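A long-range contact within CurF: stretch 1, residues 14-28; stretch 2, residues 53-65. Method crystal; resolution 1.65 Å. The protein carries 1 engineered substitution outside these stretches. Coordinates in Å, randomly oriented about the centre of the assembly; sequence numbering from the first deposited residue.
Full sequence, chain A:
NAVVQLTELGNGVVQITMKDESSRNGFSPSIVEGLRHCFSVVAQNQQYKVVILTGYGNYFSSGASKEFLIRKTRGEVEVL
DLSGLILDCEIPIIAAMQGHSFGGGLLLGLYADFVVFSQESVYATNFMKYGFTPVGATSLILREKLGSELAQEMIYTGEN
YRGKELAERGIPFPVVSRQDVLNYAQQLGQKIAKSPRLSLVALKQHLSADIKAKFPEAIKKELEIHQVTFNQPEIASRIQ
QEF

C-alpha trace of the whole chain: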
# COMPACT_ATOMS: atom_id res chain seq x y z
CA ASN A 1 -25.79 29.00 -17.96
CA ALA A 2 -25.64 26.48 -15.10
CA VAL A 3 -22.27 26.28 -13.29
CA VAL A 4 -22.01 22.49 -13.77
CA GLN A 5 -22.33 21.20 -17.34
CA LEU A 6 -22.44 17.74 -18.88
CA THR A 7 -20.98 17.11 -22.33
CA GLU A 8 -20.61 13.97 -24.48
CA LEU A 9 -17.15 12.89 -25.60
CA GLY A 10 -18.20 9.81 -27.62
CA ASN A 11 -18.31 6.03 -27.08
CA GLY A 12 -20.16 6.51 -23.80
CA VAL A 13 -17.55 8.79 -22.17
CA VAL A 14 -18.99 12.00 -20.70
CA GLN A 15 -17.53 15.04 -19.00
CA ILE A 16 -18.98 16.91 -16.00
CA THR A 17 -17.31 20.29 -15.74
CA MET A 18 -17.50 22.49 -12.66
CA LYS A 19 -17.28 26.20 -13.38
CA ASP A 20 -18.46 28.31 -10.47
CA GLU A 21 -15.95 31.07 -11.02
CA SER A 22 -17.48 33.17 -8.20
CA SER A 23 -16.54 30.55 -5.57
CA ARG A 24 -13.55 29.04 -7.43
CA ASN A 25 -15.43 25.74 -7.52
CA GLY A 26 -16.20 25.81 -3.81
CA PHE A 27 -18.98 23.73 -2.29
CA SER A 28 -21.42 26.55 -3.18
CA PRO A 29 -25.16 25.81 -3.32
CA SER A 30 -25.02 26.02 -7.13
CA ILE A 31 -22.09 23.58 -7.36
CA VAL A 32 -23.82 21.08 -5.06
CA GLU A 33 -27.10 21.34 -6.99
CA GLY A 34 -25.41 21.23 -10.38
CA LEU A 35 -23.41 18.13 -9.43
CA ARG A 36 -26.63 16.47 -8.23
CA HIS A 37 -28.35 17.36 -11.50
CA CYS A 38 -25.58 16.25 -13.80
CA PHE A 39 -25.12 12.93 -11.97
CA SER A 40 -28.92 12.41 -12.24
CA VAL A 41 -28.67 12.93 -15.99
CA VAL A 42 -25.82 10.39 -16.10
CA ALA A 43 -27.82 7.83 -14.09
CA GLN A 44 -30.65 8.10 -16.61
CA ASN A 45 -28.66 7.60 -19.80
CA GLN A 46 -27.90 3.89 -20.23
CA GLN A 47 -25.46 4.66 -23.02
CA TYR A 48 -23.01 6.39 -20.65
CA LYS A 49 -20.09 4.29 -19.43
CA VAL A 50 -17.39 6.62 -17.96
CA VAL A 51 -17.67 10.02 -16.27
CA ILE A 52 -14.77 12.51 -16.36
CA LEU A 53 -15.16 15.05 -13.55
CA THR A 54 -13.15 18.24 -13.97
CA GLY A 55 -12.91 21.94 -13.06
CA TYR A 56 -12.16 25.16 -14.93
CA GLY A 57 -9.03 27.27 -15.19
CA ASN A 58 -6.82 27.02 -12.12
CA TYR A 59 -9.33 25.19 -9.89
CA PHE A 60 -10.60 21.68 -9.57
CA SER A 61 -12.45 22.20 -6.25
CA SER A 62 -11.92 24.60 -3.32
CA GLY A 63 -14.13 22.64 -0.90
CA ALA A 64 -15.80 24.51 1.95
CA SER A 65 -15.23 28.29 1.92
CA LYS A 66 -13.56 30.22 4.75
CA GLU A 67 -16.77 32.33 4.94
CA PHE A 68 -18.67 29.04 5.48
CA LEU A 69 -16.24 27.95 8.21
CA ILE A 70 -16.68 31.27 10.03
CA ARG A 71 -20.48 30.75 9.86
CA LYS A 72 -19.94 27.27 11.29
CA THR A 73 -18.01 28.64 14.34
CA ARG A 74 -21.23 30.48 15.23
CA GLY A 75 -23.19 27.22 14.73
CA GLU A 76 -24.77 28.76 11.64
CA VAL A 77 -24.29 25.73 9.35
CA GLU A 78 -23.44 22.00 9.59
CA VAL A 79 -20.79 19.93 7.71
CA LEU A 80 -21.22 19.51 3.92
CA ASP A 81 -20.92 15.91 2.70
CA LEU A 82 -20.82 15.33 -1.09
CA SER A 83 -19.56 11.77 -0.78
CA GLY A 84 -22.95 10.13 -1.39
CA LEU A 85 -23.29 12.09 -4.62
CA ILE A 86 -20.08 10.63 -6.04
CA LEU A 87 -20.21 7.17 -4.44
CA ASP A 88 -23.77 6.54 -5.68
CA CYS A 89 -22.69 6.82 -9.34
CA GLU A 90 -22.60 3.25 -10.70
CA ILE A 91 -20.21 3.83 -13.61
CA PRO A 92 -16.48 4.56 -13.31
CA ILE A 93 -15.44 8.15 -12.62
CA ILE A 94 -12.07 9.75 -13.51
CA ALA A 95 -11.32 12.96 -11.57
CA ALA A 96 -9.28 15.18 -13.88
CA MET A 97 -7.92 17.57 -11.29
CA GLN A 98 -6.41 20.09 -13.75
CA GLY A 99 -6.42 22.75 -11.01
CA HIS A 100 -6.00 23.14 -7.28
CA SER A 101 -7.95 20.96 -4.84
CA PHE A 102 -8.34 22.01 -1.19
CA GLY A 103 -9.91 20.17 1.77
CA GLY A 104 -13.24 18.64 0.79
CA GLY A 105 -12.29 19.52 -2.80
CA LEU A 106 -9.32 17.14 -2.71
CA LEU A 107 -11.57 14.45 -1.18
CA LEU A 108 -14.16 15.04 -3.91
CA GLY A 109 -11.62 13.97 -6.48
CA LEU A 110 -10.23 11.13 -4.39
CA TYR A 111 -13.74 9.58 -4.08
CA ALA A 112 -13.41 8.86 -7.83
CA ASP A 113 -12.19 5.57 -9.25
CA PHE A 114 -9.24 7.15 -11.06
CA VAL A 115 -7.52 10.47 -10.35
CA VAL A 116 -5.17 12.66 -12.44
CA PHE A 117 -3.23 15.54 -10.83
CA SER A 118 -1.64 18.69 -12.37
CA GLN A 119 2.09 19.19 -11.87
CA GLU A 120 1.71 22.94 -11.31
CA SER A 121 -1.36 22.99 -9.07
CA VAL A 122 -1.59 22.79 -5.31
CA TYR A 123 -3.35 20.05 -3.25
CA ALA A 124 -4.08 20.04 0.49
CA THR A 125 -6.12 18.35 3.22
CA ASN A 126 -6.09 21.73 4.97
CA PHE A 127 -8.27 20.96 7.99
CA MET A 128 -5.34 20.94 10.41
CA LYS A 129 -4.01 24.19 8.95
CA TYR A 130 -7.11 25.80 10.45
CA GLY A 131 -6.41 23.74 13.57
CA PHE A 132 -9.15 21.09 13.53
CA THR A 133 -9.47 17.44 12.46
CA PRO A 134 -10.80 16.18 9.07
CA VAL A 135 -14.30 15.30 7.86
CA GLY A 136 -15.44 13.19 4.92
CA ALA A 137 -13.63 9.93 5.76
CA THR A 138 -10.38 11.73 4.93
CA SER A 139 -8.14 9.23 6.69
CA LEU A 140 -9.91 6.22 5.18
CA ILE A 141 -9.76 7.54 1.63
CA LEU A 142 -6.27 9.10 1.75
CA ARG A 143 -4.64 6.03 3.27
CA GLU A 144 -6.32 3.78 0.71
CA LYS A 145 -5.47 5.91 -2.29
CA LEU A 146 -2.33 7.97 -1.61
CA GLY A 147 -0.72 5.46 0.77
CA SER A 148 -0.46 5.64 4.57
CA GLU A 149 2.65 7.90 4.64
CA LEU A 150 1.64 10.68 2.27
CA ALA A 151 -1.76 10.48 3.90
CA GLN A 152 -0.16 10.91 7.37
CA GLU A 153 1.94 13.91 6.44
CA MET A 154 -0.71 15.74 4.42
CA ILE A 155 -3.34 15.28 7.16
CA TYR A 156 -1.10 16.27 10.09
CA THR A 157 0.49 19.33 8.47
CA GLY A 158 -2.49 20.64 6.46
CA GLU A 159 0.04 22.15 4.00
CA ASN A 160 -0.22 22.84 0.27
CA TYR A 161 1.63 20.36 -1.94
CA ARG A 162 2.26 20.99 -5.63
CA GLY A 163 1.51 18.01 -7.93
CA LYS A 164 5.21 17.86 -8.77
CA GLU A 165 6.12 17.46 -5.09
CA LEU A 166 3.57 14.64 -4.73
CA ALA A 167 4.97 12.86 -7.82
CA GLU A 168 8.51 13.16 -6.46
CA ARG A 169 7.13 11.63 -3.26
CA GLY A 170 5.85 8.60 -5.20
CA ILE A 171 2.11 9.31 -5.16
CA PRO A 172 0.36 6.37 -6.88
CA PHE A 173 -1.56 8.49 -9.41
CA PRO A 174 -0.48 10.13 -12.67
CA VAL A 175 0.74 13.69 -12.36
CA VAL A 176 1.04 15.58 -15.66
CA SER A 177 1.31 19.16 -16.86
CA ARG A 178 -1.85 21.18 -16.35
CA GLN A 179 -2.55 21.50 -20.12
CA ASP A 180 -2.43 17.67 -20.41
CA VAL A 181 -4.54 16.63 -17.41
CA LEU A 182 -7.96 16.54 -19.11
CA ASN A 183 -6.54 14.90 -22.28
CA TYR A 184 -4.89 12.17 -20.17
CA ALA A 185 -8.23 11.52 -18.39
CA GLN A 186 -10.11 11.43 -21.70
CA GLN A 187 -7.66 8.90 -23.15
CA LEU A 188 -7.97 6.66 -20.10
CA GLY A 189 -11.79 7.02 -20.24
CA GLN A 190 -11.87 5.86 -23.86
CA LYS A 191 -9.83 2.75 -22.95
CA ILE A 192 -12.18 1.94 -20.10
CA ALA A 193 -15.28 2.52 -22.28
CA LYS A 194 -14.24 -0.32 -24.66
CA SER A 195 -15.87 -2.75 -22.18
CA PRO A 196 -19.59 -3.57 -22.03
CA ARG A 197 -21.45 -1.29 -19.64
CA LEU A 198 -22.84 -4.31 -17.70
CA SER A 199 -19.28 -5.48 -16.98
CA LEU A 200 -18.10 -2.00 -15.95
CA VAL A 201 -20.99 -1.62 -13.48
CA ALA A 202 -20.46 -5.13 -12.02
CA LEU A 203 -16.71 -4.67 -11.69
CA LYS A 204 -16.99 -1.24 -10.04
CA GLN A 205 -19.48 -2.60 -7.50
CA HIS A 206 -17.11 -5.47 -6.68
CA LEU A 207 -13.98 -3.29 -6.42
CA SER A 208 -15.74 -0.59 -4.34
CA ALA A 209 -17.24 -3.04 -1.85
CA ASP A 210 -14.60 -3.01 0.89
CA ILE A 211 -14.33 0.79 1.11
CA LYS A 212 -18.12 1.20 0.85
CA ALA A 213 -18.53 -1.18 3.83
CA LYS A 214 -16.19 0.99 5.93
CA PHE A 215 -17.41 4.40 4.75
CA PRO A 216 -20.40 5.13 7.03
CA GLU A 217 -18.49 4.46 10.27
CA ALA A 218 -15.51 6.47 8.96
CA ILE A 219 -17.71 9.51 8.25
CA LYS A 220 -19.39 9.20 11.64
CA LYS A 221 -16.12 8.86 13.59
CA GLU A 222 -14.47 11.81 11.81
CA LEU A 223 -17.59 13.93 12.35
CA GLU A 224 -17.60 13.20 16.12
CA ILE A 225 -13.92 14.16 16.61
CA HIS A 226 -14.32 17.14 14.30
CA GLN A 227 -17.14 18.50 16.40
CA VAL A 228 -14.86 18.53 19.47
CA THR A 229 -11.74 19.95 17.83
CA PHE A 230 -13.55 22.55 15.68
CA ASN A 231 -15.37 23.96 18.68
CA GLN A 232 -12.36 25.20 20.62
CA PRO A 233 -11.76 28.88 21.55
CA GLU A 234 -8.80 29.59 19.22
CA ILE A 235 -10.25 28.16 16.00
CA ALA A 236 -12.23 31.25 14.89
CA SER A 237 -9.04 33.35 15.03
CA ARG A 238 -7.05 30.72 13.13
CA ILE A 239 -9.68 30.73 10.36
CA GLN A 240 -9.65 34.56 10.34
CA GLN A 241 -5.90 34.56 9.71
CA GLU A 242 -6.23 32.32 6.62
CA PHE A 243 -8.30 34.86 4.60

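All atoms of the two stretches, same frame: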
# COMPACT_ATOMS: atom_id res chain seq x y z
N VAL A 14 -18.41 10.66 -20.88
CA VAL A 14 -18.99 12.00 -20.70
C VAL A 14 -18.16 12.84 -19.75
O VAL A 14 -17.38 12.30 -18.97
CB VAL A 14 -20.49 11.96 -20.26
CG1 VAL A 14 -21.28 11.13 -21.23
CG2 VAL A 14 -20.60 11.44 -18.85
N GLN A 15 -18.29 14.15 -19.85
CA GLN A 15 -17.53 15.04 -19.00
C GLN A 15 -18.48 15.92 -18.20
O GLN A 15 -19.39 16.53 -18.77
CB GLN A 15 -16.57 15.88 -19.88
CG GLN A 15 -15.65 16.82 -19.08
CD GLN A 15 -14.72 17.61 -19.99
OE1 GLN A 15 -14.15 17.04 -20.91
NE2 GLN A 15 -14.61 18.92 -19.76
N ILE A 16 -18.25 15.98 -16.88
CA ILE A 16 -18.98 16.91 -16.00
C ILE A 16 -17.98 17.96 -15.56
O ILE A 16 -16.98 17.63 -14.92
CB ILE A 16 -19.57 16.18 -14.79
CG1 ILE A 16 -20.68 15.20 -15.25
CG2 ILE A 16 -20.12 17.20 -13.77
CD1 ILE A 16 -21.32 14.31 -14.11
N THR A 17 -18.26 19.21 -15.92
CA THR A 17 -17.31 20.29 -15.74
C THR A 17 -17.87 21.27 -14.76
O THR A 17 -18.94 21.83 -14.99
CB THR A 17 -17.06 21.02 -17.09
OG1 THR A 17 -16.63 20.05 -18.05
CG2 THR A 17 -15.99 22.10 -16.96
N MET A 18 -17.13 21.50 -13.68
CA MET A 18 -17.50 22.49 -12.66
C MET A 18 -16.90 23.83 -12.99
O MET A 18 -15.68 23.95 -13.16
CB MET A 18 -17.00 22.06 -11.26
CG MET A 18 -17.63 20.77 -10.73
SD MET A 18 -16.86 20.16 -9.22
CE MET A 18 -15.23 19.70 -9.78
N LYS A 19 -17.75 24.86 -13.06
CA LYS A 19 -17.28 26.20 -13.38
C LYS A 19 -18.10 27.24 -12.61
O LYS A 19 -18.87 28.01 -13.18
CB LYS A 19 -17.29 26.44 -14.90
CG LYS A 19 -16.64 27.76 -15.34
CD LYS A 19 -16.70 27.93 -16.84
CE LYS A 19 -16.00 29.21 -17.26
NZ LYS A 19 -15.98 29.38 -18.74
N ASP A 20 -17.93 27.23 -11.29
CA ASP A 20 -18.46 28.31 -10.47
C ASP A 20 -17.30 29.24 -10.19
O ASP A 20 -16.65 29.17 -9.14
CB ASP A 20 -19.06 27.79 -9.16
CG ASP A 20 -19.74 28.89 -8.35
OD1 ASP A 20 -19.95 29.99 -8.88
OD2 ASP A 20 -20.07 28.64 -7.17
N GLU A 21 -17.04 30.13 -11.14
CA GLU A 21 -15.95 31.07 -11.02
C GLU A 21 -16.07 31.94 -9.76
O GLU A 21 -15.06 32.23 -9.14
CB GLU A 21 -15.84 31.95 -12.27
CG GLU A 21 -15.73 31.15 -13.55
CD GLU A 21 -15.38 32.01 -14.74
OE1 GLU A 21 -16.31 32.34 -15.50
OE2 GLU A 21 -14.19 32.35 -14.89
N SER A 22 -17.29 32.31 -9.38
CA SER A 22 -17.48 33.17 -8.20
C SER A 22 -16.99 32.54 -6.88
O SER A 22 -16.58 33.25 -5.97
CB SER A 22 -18.94 33.65 -8.09
OG SER A 22 -19.86 32.60 -8.37
N SER A 23 -16.99 31.21 -6.79
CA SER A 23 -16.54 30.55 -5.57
C SER A 23 -15.25 29.74 -5.79
O SER A 23 -14.79 29.05 -4.87
CB SER A 23 -17.62 29.59 -5.06
OG SER A 23 -17.69 28.43 -5.88
N ARG A 24 -14.71 29.84 -7.01
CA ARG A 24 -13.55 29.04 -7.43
C ARG A 24 -13.84 27.57 -7.20
O ARG A 24 -13.06 26.85 -6.55
CB ARG A 24 -12.31 29.45 -6.64
CG ARG A 24 -11.84 30.87 -6.96
CD ARG A 24 -11.18 31.52 -5.76
NE ARG A 24 -12.04 31.59 -4.57
CZ ARG A 24 -13.21 32.23 -4.47
NH1 ARG A 24 -13.74 32.88 -5.51
NH2 ARG A 24 -13.88 32.20 -3.33
N ASN A 25 -14.99 27.11 -7.70
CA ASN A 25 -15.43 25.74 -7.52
C ASN A 25 -15.46 25.27 -6.07
O ASN A 25 -15.07 24.14 -5.74
CB ASN A 25 -14.62 24.78 -8.40
CG ASN A 25 -14.97 24.88 -9.87
OD1 ASN A 25 -15.86 25.64 -10.26
ND2 ASN A 25 -14.26 24.12 -10.70
N GLY A 26 -15.92 26.17 -5.19
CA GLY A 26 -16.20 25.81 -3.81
C GLY A 26 -17.46 24.97 -3.76
O GLY A 26 -18.14 24.77 -4.78
N PHE A 27 -17.76 24.48 -2.56
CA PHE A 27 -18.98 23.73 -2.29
C PHE A 27 -20.16 24.70 -2.14
O PHE A 27 -20.87 24.69 -1.11
CB PHE A 27 -18.79 22.86 -1.04
CG PHE A 27 -17.87 21.68 -1.24
CD1 PHE A 27 -17.42 21.33 -2.51
CD2 PHE A 27 -17.49 20.89 -0.16
CE1 PHE A 27 -16.59 20.22 -2.71
CE2 PHE A 27 -16.66 19.79 -0.35
CZ PHE A 27 -16.22 19.46 -1.64
N SER A 28 -20.34 25.55 -3.15
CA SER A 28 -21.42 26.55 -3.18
C SER A 28 -22.75 25.84 -3.41
O SER A 28 -22.76 24.73 -3.95
CB SER A 28 -21.18 27.55 -4.32
OG SER A 28 -21.19 26.87 -5.57
N LEU A 53 -14.82 13.87 -14.36
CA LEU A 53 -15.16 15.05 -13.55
C LEU A 53 -13.99 16.02 -13.54
O LEU A 53 -12.88 15.66 -13.19
CB LEU A 53 -15.48 14.61 -12.12
CG LEU A 53 -15.84 15.69 -11.10
CD1 LEU A 53 -17.09 16.51 -11.49
CD2 LEU A 53 -16.03 15.06 -9.69
N THR A 54 -14.26 17.28 -13.86
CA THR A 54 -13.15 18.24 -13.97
C THR A 54 -13.62 19.64 -13.55
O THR A 54 -14.83 19.88 -13.36
CB THR A 54 -12.52 18.20 -15.38
OG1 THR A 54 -11.20 18.77 -15.34
CG2 THR A 54 -13.39 18.94 -16.42
N GLY A 55 -12.66 20.54 -13.39
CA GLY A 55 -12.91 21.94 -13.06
C GLY A 55 -12.77 22.90 -14.24
O GLY A 55 -13.00 22.53 -15.41
N TYR A 56 -12.38 24.13 -13.93
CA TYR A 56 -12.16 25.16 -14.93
C TYR A 56 -10.91 25.92 -14.51
O TYR A 56 -10.65 26.11 -13.30
CB TYR A 56 -13.34 26.14 -14.93
CG TYR A 56 -13.26 27.16 -13.82
CD1 TYR A 56 -13.74 26.86 -12.53
CD2 TYR A 56 -12.68 28.41 -14.03
CE1 TYR A 56 -13.64 27.79 -11.49
CE2 TYR A 56 -12.57 29.34 -12.99
CZ TYR A 56 -13.06 29.02 -11.72
OH TYR A 56 -12.97 29.95 -10.70
N GLY A 57 -10.16 26.40 -15.49
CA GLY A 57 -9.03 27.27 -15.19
C GLY A 57 -8.10 26.63 -14.17
O GLY A 57 -7.69 25.48 -14.33
N ASN A 58 -7.81 27.39 -13.12
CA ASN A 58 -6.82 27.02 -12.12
C ASN A 58 -7.35 26.16 -10.98
O ASN A 58 -6.58 25.83 -10.07
CB ASN A 58 -6.19 28.27 -11.50
CG ASN A 58 -5.24 28.98 -12.46
OD1 ASN A 58 -4.62 28.35 -13.31
ND2 ASN A 58 -5.13 30.29 -12.32
N TYR A 59 -8.65 25.83 -11.02
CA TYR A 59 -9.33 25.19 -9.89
C TYR A 59 -10.06 23.92 -10.27
O TYR A 59 -10.87 23.91 -11.21
CB TYR A 59 -10.34 26.15 -9.26
CG TYR A 59 -9.71 27.38 -8.71
CD1 TYR A 59 -9.12 27.38 -7.46
CD2 TYR A 59 -9.67 28.54 -9.48
CE1 TYR A 59 -8.50 28.54 -6.97
CE2 TYR A 59 -9.07 29.70 -9.00
CZ TYR A 59 -8.48 29.68 -7.75
OH TYR A 59 -7.90 30.84 -7.28
N PHE A 60 -9.76 22.86 -9.53
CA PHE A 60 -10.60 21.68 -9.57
C PHE A 60 -11.76 21.89 -8.58
O PHE A 60 -12.91 22.01 -8.99
CB PHE A 60 -9.83 20.38 -9.28
CG PHE A 60 -10.73 19.17 -9.18
CD1 PHE A 60 -11.26 18.61 -10.33
CD2 PHE A 60 -11.09 18.62 -7.92
CE1 PHE A 60 -12.11 17.46 -10.26
CE2 PHE A 60 -11.96 17.50 -7.84
CZ PHE A 60 -12.47 16.93 -9.02
N SER A 61 -11.44 21.94 -7.28
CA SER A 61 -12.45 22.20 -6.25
C SER A 61 -11.83 22.80 -4.99
O SER A 61 -10.82 22.30 -4.48
CB SER A 61 -13.19 20.91 -5.90
OG SER A 61 -14.09 21.16 -4.82
N SER A 62 -12.43 23.88 -4.49
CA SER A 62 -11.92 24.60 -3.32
C SER A 62 -12.57 24.12 -2.02
O SER A 62 -12.22 24.59 -0.94
CB SER A 62 -12.10 26.13 -3.48
OG SER A 62 -11.34 26.60 -4.59
N GLY A 63 -13.48 23.15 -2.12
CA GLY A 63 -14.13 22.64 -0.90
C GLY A 63 -14.92 23.71 -0.16
O GLY A 63 -15.47 24.64 -0.78
N ALA A 64 -15.01 23.57 1.16
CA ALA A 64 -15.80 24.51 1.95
C ALA A 64 -15.08 25.85 2.05
O ALA A 64 -13.88 25.91 2.32
CB ALA A 64 -16.10 23.93 3.34
N SER A 65 -15.83 26.94 1.87
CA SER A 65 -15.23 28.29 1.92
C SER A 65 -14.88 28.73 3.34
O SER A 65 -15.51 28.30 4.30
CB SER A 65 -16.17 29.31 1.30
OG SER A 65 -17.26 29.56 2.17
O HOH W 1 -16.41 21.84 -6.14

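Stretch 2 enters the contact as a strand running parallel to residues 14-18. Leu53 pairs with Ile16 at a CA-CA distance of 4.9 Å, and both side chains lie on the same face of the sheet, where Ile16 CG2 and Leu53 CD1 meet at 3.9 Å. The methyl Met18 CE joins them, 4.1 Å from Leu53 CD1.

Thr54 carries the strand pairing through both of its backbone polar atoms. Thr54 N donates to Ile16 O (2.9 Å, 158° at the hydrogen), and Thr54 O accepts from Met18 N (2.8 Å, 175°), the alternation expected when parallel strands bracket one residue. On the face it shares with Thr17, Thr54 CG2 lies 3.8 Å from Thr17 OG1 and 3.6 Å from Gln15 NE2; that amide in turn donates to Thr17 OG1 at 2.9 Å.

At Gly55 the pairing gives way to a CA-H...O contact, Gly55 CA to Met18 O at 3.4 Å. A CB modelled here would lie 2.0 Å from Tyr59 O, a clash within the stretch itself. Although Tyr56 N approaches Met18 O to 3.4 Å, the angle is too poor for a hydrogen bond.

Tyr56 has the largest area covered by the other stretch, 127 Å². Glu21 CG sits over one face of its ring, 4.1 Å from the centroid and 27° off the normal, while Asn25 OD1 reaches the ring edge, 3.3 Å from Tyr56 CE1. A type II' turn from Tyr56 to Tyr59 then reverses the chain, with Gly57 at positive phi. The Tyr59 ring receives Arg24 CB almost exactly along its normal, 3.7 Å from the centroid and 3° off axis.

Phe60 contributes from both backbone and ring. Phe60 O accepts from Asn25 ND2 (3.0 Å, 150°), and Asn25 ND2 also donates to Met18 O at 2.8 Å, so one buried amide links the end of the stretch 1 strand, at Met18 O, to Phe60 O of stretch 2. Met18 CE lies over one face of the Phe60 ring, 4.0 Å from the centroid and 18° off the normal.

Beyond this corner, a water donates to Asn25 O (2.7 Å) and hydrogen-bonds Ser61 OG (2.8 Å), linking the two residues. Ser62 binds successive carbonyls: Ser62 OG donates to Arg24 O at 2.6 Å, and Ser62 N to Asn25 O (2.9 Å, 158°). Gly63 O accepts from Phe27 N (2.9 Å, 160°), while Gly63 CA lies over the Phe27 ring, 3.6 Å from the centroid and 1° off the normal. Contact then fades, with Ala64 N 3.9 Å from Phe27 CD2.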